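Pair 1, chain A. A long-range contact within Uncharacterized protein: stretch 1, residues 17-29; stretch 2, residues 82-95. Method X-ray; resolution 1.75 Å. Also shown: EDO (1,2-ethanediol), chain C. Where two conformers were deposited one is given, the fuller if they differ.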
# COMPACT_ATOMS: atom_id res chain seq x y z
N THR A 17 -9.47 3.52 24.27
CA THR A 17 -8.08 3.10 24.27
C THR A 17 -8.00 1.83 23.45
O THR A 17 -9.01 1.12 23.27
CB THR A 17 -7.58 2.89 25.71
OG1 THR A 17 -8.44 1.93 26.34
CG2 THR A 17 -7.53 4.21 26.50
N ILE A 18 -6.81 1.55 22.91
CA ILE A 18 -6.58 0.33 22.15
C ILE A 18 -5.28 -0.32 22.60
O ILE A 18 -4.33 0.39 22.96
CB ILE A 18 -6.61 0.61 20.61
CG1 ILE A 18 -6.70 -0.71 19.80
CG2 ILE A 18 -5.44 1.51 20.15
CD1 ILE A 18 -6.89 -0.50 18.24
N ASP A 19 -5.23 -1.67 22.55
CA ASP A 19 -4.04 -2.46 22.87
C ASP A 19 -2.96 -2.23 21.81
O ASP A 19 -3.21 -1.59 20.77
CB ASP A 19 -4.40 -3.96 22.94
CG ASP A 19 -5.17 -4.42 24.18
OD1 ASP A 19 -5.23 -3.66 25.17
OD2 ASP A 19 -5.70 -5.56 24.15
N ASP A 20 -1.75 -2.76 22.07
CA ASP A 20 -0.64 -2.64 21.13
C ASP A 20 -0.86 -3.51 19.90
O ASP A 20 -1.25 -4.68 20.01
CB ASP A 20 0.68 -3.07 21.82
CG ASP A 20 1.24 -2.13 22.86
OD1 ASP A 20 0.65 -1.04 23.05
OD2 ASP A 20 2.27 -2.48 23.49
N PHE A 21 -0.61 -2.93 18.73
CA PHE A 21 -0.64 -3.66 17.45
C PHE A 21 0.55 -3.22 16.61
O PHE A 21 0.99 -2.08 16.74
CB PHE A 21 -1.97 -3.49 16.69
CG PHE A 21 -2.27 -2.07 16.25
CD1 PHE A 21 -1.83 -1.60 15.01
CD2 PHE A 21 -3.00 -1.21 17.07
CE1 PHE A 21 -2.07 -0.28 14.61
CE2 PHE A 21 -3.28 0.10 16.65
CZ PHE A 21 -2.80 0.56 15.44
N ASN A 22 1.05 -4.10 15.73
CA ASN A 22 2.15 -3.72 14.83
C ASN A 22 1.79 -4.09 13.37
O ASN A 22 2.62 -3.99 12.47
CB ASN A 22 3.49 -4.36 15.27
CG ASN A 22 3.50 -5.87 15.24
OD1 ASN A 22 2.57 -6.51 14.74
ND2 ASN A 22 4.55 -6.46 15.81
N ALA A 23 0.53 -4.55 13.16
CA ALA A 23 0.06 -4.97 11.85
C ALA A 23 -1.41 -4.67 11.75
O ALA A 23 -2.14 -4.74 12.76
CB ALA A 23 0.33 -6.47 11.63
N ILE A 24 -1.86 -4.29 10.54
CA ILE A 24 -3.24 -3.90 10.30
C ILE A 24 -3.83 -4.71 9.15
O ILE A 24 -3.17 -4.89 8.13
CB ILE A 24 -3.33 -2.36 10.00
CG1 ILE A 24 -2.82 -1.50 11.18
CG2 ILE A 24 -4.78 -1.95 9.61
CD1 ILE A 24 -2.52 0.02 10.82
N LYS A 25 -5.08 -5.14 9.30
CA LYS A 25 -5.83 -5.86 8.26
C LYS A 25 -7.26 -5.37 8.25
O LYS A 25 -7.91 -5.34 9.29
CB LYS A 25 -5.75 -7.38 8.47
CG LYS A 25 -6.40 -8.23 7.38
CD LYS A 25 -6.14 -9.71 7.66
CE LYS A 25 -6.86 -10.65 6.73
NZ LYS A 25 -6.61 -12.07 7.09
N PHE A 26 -7.76 -4.98 7.08
CA PHE A 26 -9.17 -4.57 6.97
C PHE A 26 -9.62 -4.70 5.52
O PHE A 26 -8.79 -4.64 4.60
CB PHE A 26 -9.41 -3.14 7.52
CG PHE A 26 -8.69 -2.00 6.82
CD1 PHE A 26 -7.30 -1.93 6.82
CD2 PHE A 26 -9.40 -0.93 6.28
CE1 PHE A 26 -6.63 -0.88 6.18
CE2 PHE A 26 -8.72 0.15 5.70
CZ PHE A 26 -7.34 0.15 5.62
N ASP A 27 -10.92 -4.87 5.33
CA ASP A 27 -11.54 -5.09 4.04
C ASP A 27 -12.87 -4.37 4.02
O ASP A 27 -13.75 -4.71 4.80
CB ASP A 27 -11.72 -6.62 3.82
CG ASP A 27 -12.28 -7.07 2.48
OD1 ASP A 27 -12.32 -6.25 1.54
OD2 ASP A 27 -12.56 -8.28 2.34
N GLY A 28 -13.01 -3.38 3.15
CA GLY A 28 -14.26 -2.63 3.03
C GLY A 28 -13.98 -1.16 2.80
O GLY A 28 -12.82 -0.74 2.87
N VAL A 29 -15.04 -0.39 2.54
CA VAL A 29 -14.92 1.02 2.22
C VAL A 29 -14.76 1.82 3.53
O VAL A 29 -15.70 2.46 4.02
CB VAL A 29 -16.05 1.52 1.30
CG1 VAL A 29 -15.79 2.97 0.87
CG2 VAL A 29 -16.18 0.61 0.08
N LYS A 82 -9.42 6.22 13.09
CA LYS A 82 -8.23 7.01 13.39
C LYS A 82 -7.51 6.31 14.54
O LYS A 82 -8.08 6.19 15.62
CB LYS A 82 -8.57 8.47 13.74
CG LYS A 82 -7.31 9.32 13.94
CD LYS A 82 -7.61 10.75 14.35
CE LYS A 82 -6.38 11.39 14.94
NZ LYS A 82 -6.46 12.87 14.92
N THR A 83 -6.26 5.83 14.32
CA THR A 83 -5.57 5.12 15.41
C THR A 83 -4.06 5.32 15.31
O THR A 83 -3.57 5.90 14.34
CB THR A 83 -5.98 3.63 15.43
OG1 THR A 83 -5.56 3.02 16.64
CG2 THR A 83 -5.49 2.86 14.21
N ASN A 84 -3.33 4.88 16.32
CA ASN A 84 -1.88 5.01 16.36
C ASN A 84 -1.26 3.79 17.05
O ASN A 84 -1.93 3.10 17.83
CB ASN A 84 -1.46 6.32 17.09
CG ASN A 84 -1.69 6.29 18.59
OD1 ASN A 84 -2.83 6.23 19.06
ND2 ASN A 84 -0.60 6.30 19.37
N SER A 85 0.03 3.57 16.79
CA SER A 85 0.81 2.52 17.44
C SER A 85 2.27 2.92 17.42
O SER A 85 2.67 3.75 16.61
CB SER A 85 0.60 1.17 16.75
OG SER A 85 1.27 1.11 15.50
N LYS A 86 3.07 2.30 18.29
CA LYS A 86 4.49 2.61 18.33
C LYS A 86 5.22 2.02 17.10
O LYS A 86 6.18 2.61 16.60
CB LYS A 86 5.09 2.08 19.64
CG LYS A 86 6.54 2.46 19.84
CD LYS A 86 7.03 2.20 21.27
CE LYS A 86 8.53 2.39 21.33
NZ LYS A 86 9.05 2.26 22.73
N TRP A 87 4.79 0.84 16.66
CA TRP A 87 5.41 0.11 15.57
C TRP A 87 4.39 -0.31 14.52
O TRP A 87 3.23 -0.60 14.85
CB TRP A 87 6.10 -1.15 16.12
CG TRP A 87 7.12 -0.86 17.18
CD1 TRP A 87 6.98 -1.06 18.53
CD2 TRP A 87 8.40 -0.27 16.99
NE1 TRP A 87 8.13 -0.66 19.18
CE2 TRP A 87 9.01 -0.16 18.26
CE3 TRP A 87 9.11 0.19 15.86
CZ2 TRP A 87 10.31 0.35 18.43
CZ3 TRP A 87 10.40 0.68 16.03
CH2 TRP A 87 10.97 0.78 17.31
N LEU A 88 4.84 -0.39 13.26
CA LEU A 88 4.00 -0.88 12.16
C LEU A 88 4.87 -1.64 11.16
O LEU A 88 5.74 -1.05 10.53
CB LEU A 88 3.22 0.24 11.46
CG LEU A 88 2.23 -0.23 10.38
CD1 LEU A 88 1.05 -1.00 10.99
CD2 LEU A 88 1.77 0.92 9.53
N LYS A 89 4.65 -2.95 11.04
CA LYS A 89 5.46 -3.75 10.12
C LYS A 89 4.65 -4.21 8.90
O LYS A 89 5.24 -4.68 7.91
CB LYS A 89 6.09 -4.97 10.85
CG LYS A 89 5.06 -6.05 11.23
CD LYS A 89 5.71 -7.26 11.89
CE LYS A 89 4.69 -8.33 12.16
NZ LYS A 89 5.31 -9.54 12.75
N GLU A 90 3.31 -4.13 8.96
CA GLU A 90 2.49 -4.66 7.87
C GLU A 90 1.12 -4.05 7.79
O GLU A 90 0.49 -3.78 8.81
CB GLU A 90 2.33 -6.18 8.11
CG GLU A 90 1.55 -6.98 7.08
CD GLU A 90 1.41 -8.40 7.59
OE1 GLU A 90 2.44 -9.11 7.63
OE2 GLU A 90 0.32 -8.76 8.10
N VAL A 91 0.65 -3.86 6.55
CA VAL A 91 -0.71 -3.40 6.28
C VAL A 91 -1.28 -4.26 5.16
O VAL A 91 -0.63 -4.41 4.11
CB VAL A 91 -0.81 -1.88 5.91
CG1 VAL A 91 -2.27 -1.46 5.65
CG2 VAL A 91 -0.17 -0.99 6.98
N LYS A 92 -2.49 -4.81 5.38
CA LYS A 92 -3.23 -5.56 4.37
C LYS A 92 -4.56 -4.82 4.19
O LYS A 92 -5.36 -4.79 5.12
CB LYS A 92 -3.42 -7.04 4.79
CG LYS A 92 -2.12 -7.76 5.15
CD LYS A 92 -2.28 -9.25 5.23
CE LYS A 92 -0.92 -9.91 5.17
NZ LYS A 92 -0.80 -11.03 6.12
N ALA A 93 -4.74 -4.16 3.04
CA ALA A 93 -5.94 -3.39 2.76
C ALA A 93 -6.64 -3.94 1.52
O ALA A 93 -5.99 -4.27 0.53
CB ALA A 93 -5.57 -1.92 2.57
N SER A 94 -7.98 -4.06 1.60
CA SER A 94 -8.82 -4.60 0.52
C SER A 94 -10.16 -3.89 0.48
O SER A 94 -10.51 -3.18 1.43
CB SER A 94 -9.08 -6.09 0.78
OG SER A 94 -7.87 -6.82 0.82
N GLY A 95 -10.88 -4.08 -0.62
CA GLY A 95 -12.26 -3.64 -0.76
C GLY A 95 -12.54 -2.16 -0.83
O GLY A 95 -13.55 -1.70 -0.28
C1 EDO C . -17.04 -2.09 5.95
O1 EDO C . -17.67 -2.98 5.03
C2 EDO C . -16.42 -2.92 7.10
O2 EDO C . -15.61 -3.94 6.58
O HOH W 1 -1.25 0.38 19.41
O HOH W 2 1.54 0.43 20.12
O HOH W 3 3.16 -1.12 18.32
O HOH W 4 -1.88 -7.59 8.84
O HOH W 5 -3.28 -12.14 6.54
O HOH W 6 -7.44 -6.91 3.63

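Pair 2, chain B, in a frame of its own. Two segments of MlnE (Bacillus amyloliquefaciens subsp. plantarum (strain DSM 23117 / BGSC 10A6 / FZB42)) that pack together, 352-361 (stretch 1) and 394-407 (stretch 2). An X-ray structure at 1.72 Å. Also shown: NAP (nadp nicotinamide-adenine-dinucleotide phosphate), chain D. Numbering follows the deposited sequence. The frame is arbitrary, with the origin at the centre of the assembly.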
# COMPACT_ATOMS: atom_id res chain seq x y z
N GLY B 352 19.47 10.84 -23.69
CA GLY B 352 20.77 10.57 -23.05
C GLY B 352 20.65 10.01 -21.64
O GLY B 352 21.45 9.17 -21.24
N GLU B 353 19.66 10.48 -20.88
CA GLU B 353 19.45 9.97 -19.50
C GLU B 353 18.09 10.36 -18.92
O GLU B 353 17.36 11.17 -19.50
CB GLU B 353 20.53 10.51 -18.55
CG GLU B 353 20.47 12.01 -18.33
CD GLU B 353 21.65 12.47 -17.52
OE1 GLU B 353 22.72 11.80 -17.61
OE2 GLU B 353 21.52 13.49 -16.80
N LEU B 354 17.80 9.78 -17.75
CA LEU B 354 16.56 10.07 -16.99
C LEU B 354 16.96 10.60 -15.63
O LEU B 354 17.75 10.01 -14.95
CB LEU B 354 15.71 8.80 -16.84
CG LEU B 354 14.38 8.92 -16.10
CD1 LEU B 354 13.42 9.92 -16.72
CD2 LEU B 354 13.76 7.54 -16.11
N ASN B 355 16.40 11.72 -15.24
CA ASN B 355 16.72 12.33 -13.95
C ASN B 355 15.62 12.28 -12.95
O ASN B 355 15.82 12.74 -11.85
CB ASN B 355 17.04 13.81 -14.14
CG ASN B 355 18.09 14.04 -15.21
OD1 ASN B 355 17.81 14.67 -16.24
ND2 ASN B 355 19.27 13.43 -15.04
N GLY B 356 14.42 11.80 -13.31
CA GLY B 356 13.35 11.79 -12.29
C GLY B 356 12.11 11.06 -12.77
O GLY B 356 11.85 11.12 -13.98
N ILE B 357 11.37 10.41 -11.84
CA ILE B 357 10.12 9.71 -12.14
C ILE B 357 9.05 10.19 -11.14
O ILE B 357 9.30 10.14 -9.90
CB ILE B 357 10.26 8.21 -12.06
CG1 ILE B 357 11.26 7.75 -13.06
CG2 ILE B 357 8.90 7.48 -12.24
CD1 ILE B 357 11.50 6.27 -13.05
N LEU B 358 7.87 10.56 -11.67
CA LEU B 358 6.65 10.76 -10.90
C LEU B 358 5.73 9.66 -11.38
O LEU B 358 5.43 9.56 -12.57
CB LEU B 358 5.98 12.10 -11.15
CG LEU B 358 6.67 13.38 -10.78
CD1 LEU B 358 5.76 14.56 -11.06
CD2 LEU B 358 7.05 13.42 -9.29
N HIS B 359 5.35 8.78 -10.45
CA HIS B 359 4.55 7.59 -10.83
C HIS B 359 3.13 7.82 -10.45
O HIS B 359 2.76 7.63 -9.30
CB HIS B 359 5.17 6.35 -10.18
CG HIS B 359 4.46 5.06 -10.46
ND1 HIS B 359 3.90 4.74 -11.67
CD2 HIS B 359 4.20 4.01 -9.64
CE1 HIS B 359 3.39 3.52 -11.60
NE2 HIS B 359 3.56 3.07 -10.37
N SER B 360 2.31 8.25 -11.44
CA SER B 360 0.92 8.67 -11.19
C SER B 360 -0.06 7.70 -11.83
O SER B 360 -1.27 7.85 -11.65
CB SER B 360 0.66 10.08 -11.78
OG SER B 360 -0.50 10.63 -11.26
N ALA B 361 0.43 6.72 -12.58
CA ALA B 361 -0.42 5.74 -13.21
C ALA B 361 -1.23 5.00 -12.17
O ALA B 361 -0.74 4.62 -11.07
CB ALA B 361 0.42 4.74 -13.99
N ALA B 394 13.78 -1.14 -14.29
CA ALA B 394 14.30 -0.59 -15.56
C ALA B 394 15.20 0.61 -15.37
O ALA B 394 16.06 0.85 -16.19
CB ALA B 394 13.16 -0.21 -16.46
N ALA B 395 14.97 1.41 -14.32
CA ALA B 395 15.71 2.64 -14.13
C ALA B 395 16.83 2.52 -13.10
O ALA B 395 17.37 3.54 -12.64
CB ALA B 395 14.78 3.75 -13.71
N GLU B 396 17.16 1.28 -12.74
CA GLU B 396 18.13 0.98 -11.70
C GLU B 396 19.45 1.77 -11.85
O GLU B 396 19.94 2.32 -10.88
CB GLU B 396 18.45 -0.52 -11.74
CG GLU B 396 19.43 -0.93 -10.69
CD GLU B 396 19.44 -2.43 -10.45
OE1 GLU B 396 18.54 -3.16 -10.93
OE2 GLU B 396 20.38 -2.86 -9.75
N GLU B 397 19.99 1.79 -13.08
CA GLU B 397 21.27 2.45 -13.37
C GLU B 397 21.13 3.96 -13.72
O GLU B 397 22.12 4.61 -14.02
CB GLU B 397 22.00 1.76 -14.54
CG GLU B 397 22.18 0.26 -14.47
CD GLU B 397 22.98 -0.19 -13.26
OE1 GLU B 397 23.78 0.62 -12.73
OE2 GLU B 397 22.82 -1.35 -12.81
N GLU B 398 19.93 4.54 -13.71
CA GLU B 398 19.78 5.93 -14.09
C GLU B 398 20.05 6.85 -12.92
O GLU B 398 19.78 6.51 -11.74
CB GLU B 398 18.41 6.18 -14.74
CG GLU B 398 18.23 5.43 -16.06
CD GLU B 398 19.30 5.81 -17.10
OE1 GLU B 398 19.48 7.02 -17.31
OE2 GLU B 398 19.95 4.91 -17.66
N PRO B 399 20.63 8.03 -13.21
CA PRO B 399 21.02 8.98 -12.16
C PRO B 399 19.77 9.78 -11.69
O PRO B 399 19.63 10.99 -11.98
CB PRO B 399 22.03 9.89 -12.89
CG PRO B 399 21.44 9.97 -14.31
CD PRO B 399 20.95 8.56 -14.57
N LEU B 400 18.83 9.09 -11.04
CA LEU B 400 17.58 9.75 -10.69
C LEU B 400 17.85 10.68 -9.53
O LEU B 400 18.45 10.31 -8.52
CB LEU B 400 16.47 8.74 -10.30
CG LEU B 400 16.11 7.67 -11.31
CD1 LEU B 400 14.98 6.74 -10.81
CD2 LEU B 400 15.69 8.27 -12.65
N ASP B 401 17.34 11.87 -9.63
CA ASP B 401 17.26 12.78 -8.52
C ASP B 401 16.06 12.47 -7.63
O ASP B 401 16.06 12.83 -6.45
CB ASP B 401 17.15 14.22 -9.02
CG ASP B 401 18.48 14.69 -9.68
OD1 ASP B 401 19.51 14.44 -9.05
OD2 ASP B 401 18.52 15.23 -10.81
N PHE B 402 15.01 11.89 -8.23
CA PHE B 402 13.80 11.56 -7.46
C PHE B 402 12.99 10.45 -8.12
O PHE B 402 13.11 10.19 -9.36
CB PHE B 402 12.91 12.79 -7.12
CG PHE B 402 12.39 13.50 -8.33
CD1 PHE B 402 11.31 12.98 -9.03
CD2 PHE B 402 13.06 14.62 -8.84
CE1 PHE B 402 10.82 13.58 -10.15
CE2 PHE B 402 12.57 15.24 -9.99
CZ PHE B 402 11.46 14.71 -10.66
N PHE B 403 12.33 9.69 -7.25
CA PHE B 403 11.41 8.60 -7.65
C PHE B 403 10.26 8.78 -6.68
O PHE B 403 10.41 8.49 -5.48
CB PHE B 403 12.11 7.23 -7.48
CG PHE B 403 11.31 6.03 -7.98
CD1 PHE B 403 10.29 5.51 -7.22
CD2 PHE B 403 11.64 5.40 -9.16
CE1 PHE B 403 9.59 4.39 -7.66
CE2 PHE B 403 10.96 4.26 -9.59
CZ PHE B 403 9.95 3.75 -8.84
N VAL B 404 9.15 9.33 -7.17
CA VAL B 404 8.03 9.72 -6.34
C VAL B 404 6.79 8.96 -6.74
O VAL B 404 6.43 8.94 -7.90
CB VAL B 404 7.72 11.24 -6.37
CG1 VAL B 404 6.55 11.57 -5.45
CG2 VAL B 404 8.96 12.07 -5.98
N MET B 405 6.21 8.25 -5.78
CA MET B 405 5.01 7.48 -5.97
C MET B 405 3.78 8.26 -5.46
O MET B 405 3.71 8.74 -4.31
CB MET B 405 5.19 6.14 -5.27
CG MET B 405 6.27 5.28 -5.95
SD MET B 405 6.81 3.96 -4.85
CE MET B 405 7.89 4.98 -3.87
N PHE B 406 2.76 8.37 -6.32
CA PHE B 406 1.45 9.02 -5.96
C PHE B 406 0.55 7.98 -5.35
O PHE B 406 -0.16 7.22 -6.06
CB PHE B 406 0.83 9.69 -7.19
CG PHE B 406 1.47 11.04 -7.58
CD1 PHE B 406 2.64 11.52 -6.97
CD2 PHE B 406 0.91 11.83 -8.54
CE1 PHE B 406 3.20 12.75 -7.27
CE2 PHE B 406 1.47 13.07 -8.86
CZ PHE B 406 2.60 13.54 -8.23
N SER B 407 0.64 7.87 -4.03
CA SER B 407 -0.12 6.91 -3.29
C SER B 407 -1.43 7.59 -2.83
O SER B 407 -1.80 8.66 -3.32
CB SER B 407 0.76 6.39 -2.14
OG SER B 407 0.13 5.30 -1.50
PA NAP D . -6.42 9.57 -13.73
O1A NAP D . -6.74 10.94 -14.38
O2A NAP D . -7.16 8.30 -14.09
O5B NAP D . -4.89 9.34 -14.17
C5B NAP D . -4.29 8.06 -13.96
C4B NAP D . -3.64 7.74 -15.28
O4B NAP D . -3.01 6.45 -15.15
C3B NAP D . -4.62 7.61 -16.47
O3B NAP D . -4.42 8.67 -17.41
C2B NAP D . -4.25 6.26 -17.12
O2B NAP D . -4.19 6.37 -18.52
C1B NAP D . -2.89 5.94 -16.46
N9A NAP D . -2.62 4.51 -16.32
C8A NAP D . -3.40 3.55 -15.70
N7A NAP D . -2.83 2.30 -15.83
C5A NAP D . -1.65 2.47 -16.46
C6A NAP D . -0.58 1.61 -16.91
N6A NAP D . -0.67 0.28 -16.62
N1A NAP D . 0.47 2.19 -17.65
C2A NAP D . 0.50 3.51 -17.90
N3A NAP D . -0.48 4.37 -17.50
C4A NAP D . -1.54 3.93 -16.82
O3 NAP D . -6.41 9.70 -12.11
PN NAP D . -5.84 10.93 -11.23
O1N NAP D . -6.97 11.56 -10.43
O2N NAP D . -4.87 11.66 -12.12
O5D NAP D . -4.90 10.26 -10.10
C5D NAP D . -3.53 9.97 -10.51
C4D NAP D . -2.76 9.19 -9.43
O4D NAP D . -2.86 9.81 -8.16
C3D NAP D . -3.38 7.79 -9.28
O3D NAP D . -2.33 6.84 -9.19
C2D NAP D . -4.21 7.86 -8.02
O2D NAP D . -4.37 6.57 -7.38
C1D NAP D . -3.49 8.95 -7.17
N1N NAP D . -4.47 9.63 -6.28
C2N NAP D . -5.38 10.54 -6.77
C3N NAP D . -6.34 11.20 -5.98
C7N NAP D . -7.34 12.23 -6.58
O7N NAP D . -8.21 12.75 -5.86
N7N NAP D . -7.31 12.63 -7.85
C4N NAP D . -6.37 10.88 -4.62
C5N NAP D . -5.47 9.93 -4.12
C6N NAP D . -4.51 9.33 -4.96
P2B NAP D . -4.39 5.11 -19.56
O1X NAP D . -5.75 4.48 -19.32
O2X NAP D . -4.20 5.74 -20.98
O3X NAP D . -3.29 4.14 -19.21
O HOH W 7 20.31 13.54 -12.04

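Two parallel strands joined by a regular ladder of backbone hydrogen bonds form a frame that accepts very different side chains, and pairs 1 and 2 illustrate the point. In pair 1 the strands 23-27 and 90-94 run at 3° to each other with axes 4.7 Å apart; in pair 2 the strands 356-359 and 402-407 run at 1° with axes 4.8 Å apart. Fourteen central residues superpose with an RMSD of 0.9 Å.

Five rungs of the ladder match. The first matched bond runs from Lys A89 N to Asn A22 O (2.7 Å) and, at the equivalent positions, from Asp B401 N to Asn B355 O (2.8 Å). Ile A24 then bonds through both its N and its O, the N donating to Glu A90 O (3.0 Å) and the O accepting from Lys A92 N (2.8 Å). Its counterpart Ile B357 does the same, its N reaching Phe B402 O (3.0 Å) and its O receiving Val B404 N (2.9 Å). The next rung pairs Phe A26 N with Lys A92 O at 3.1 Å, and His B359 N with Val B404 O at 2.8 Å. In the last, Ser A94 N donates to Phe A26 O (3.2 Å) and Phe B406 N to His B359 O (3.1 Å). These bonds use only main-chain atoms, so the same pattern forms with different side chains.

The matched isoleucines are packed alike. Ile A24 CD1 meets Leu A88 CD1 at 3.7 Å, and Ile B357 CD1 meets Leu B400 CD1 at 4.2 Å; both isoleucines adopt m, t rotamers. Farther along, the solutions diverge. In pair 1 an aromatic ring on the first strand meets a small partner, Phe A26 CE1 lying 3.9 Å from Ala A93 CB. In pair 2 the bulk is shared differently: His B359 presents its ring edge to Met B405, with CD2 4.4 Å from CG, while Phe B403, at the position of Val A91, brings its CD2 to 4.0 Å from Ile B357 CD1.

The other face changes character altogether. In pair 1 it bears Ala A23, Lys A25, Glu A90 and Lys A92, and charge is handled within one strand, where Lys A92 NZ and Glu A90 OE2 form a salt bridge whose hydrogen bond is weak at 3.2 Å. In pair 2 the matching positions are apolar and buried: Leu B358 CD2 packs 3.7 Å from Val B404 CB and 3.9 Å from Phe B402 CE1. The Phe B402 ring folds over Gly B356, whose CA sits 3.9 Å from the ring centroid over its face. A CB on that glycine would clash with Phe B402 CZ, whereas at the same position Ala A23 CB has room beside Glu A90 CB at 4.1 Å.

A CH-pi contact also occurs in pair 1, but at the approach to the strand, where Ser A85 CB lies over the Phe A21 ring, 3.8 Å from its centroid. The matching positions in pair 2 use polarity instead: Leu B354 N donates to Glu B398 OE1 at 3.3 Å. The backbone frame is thus held constant while its surroundings are filled by different chemistry.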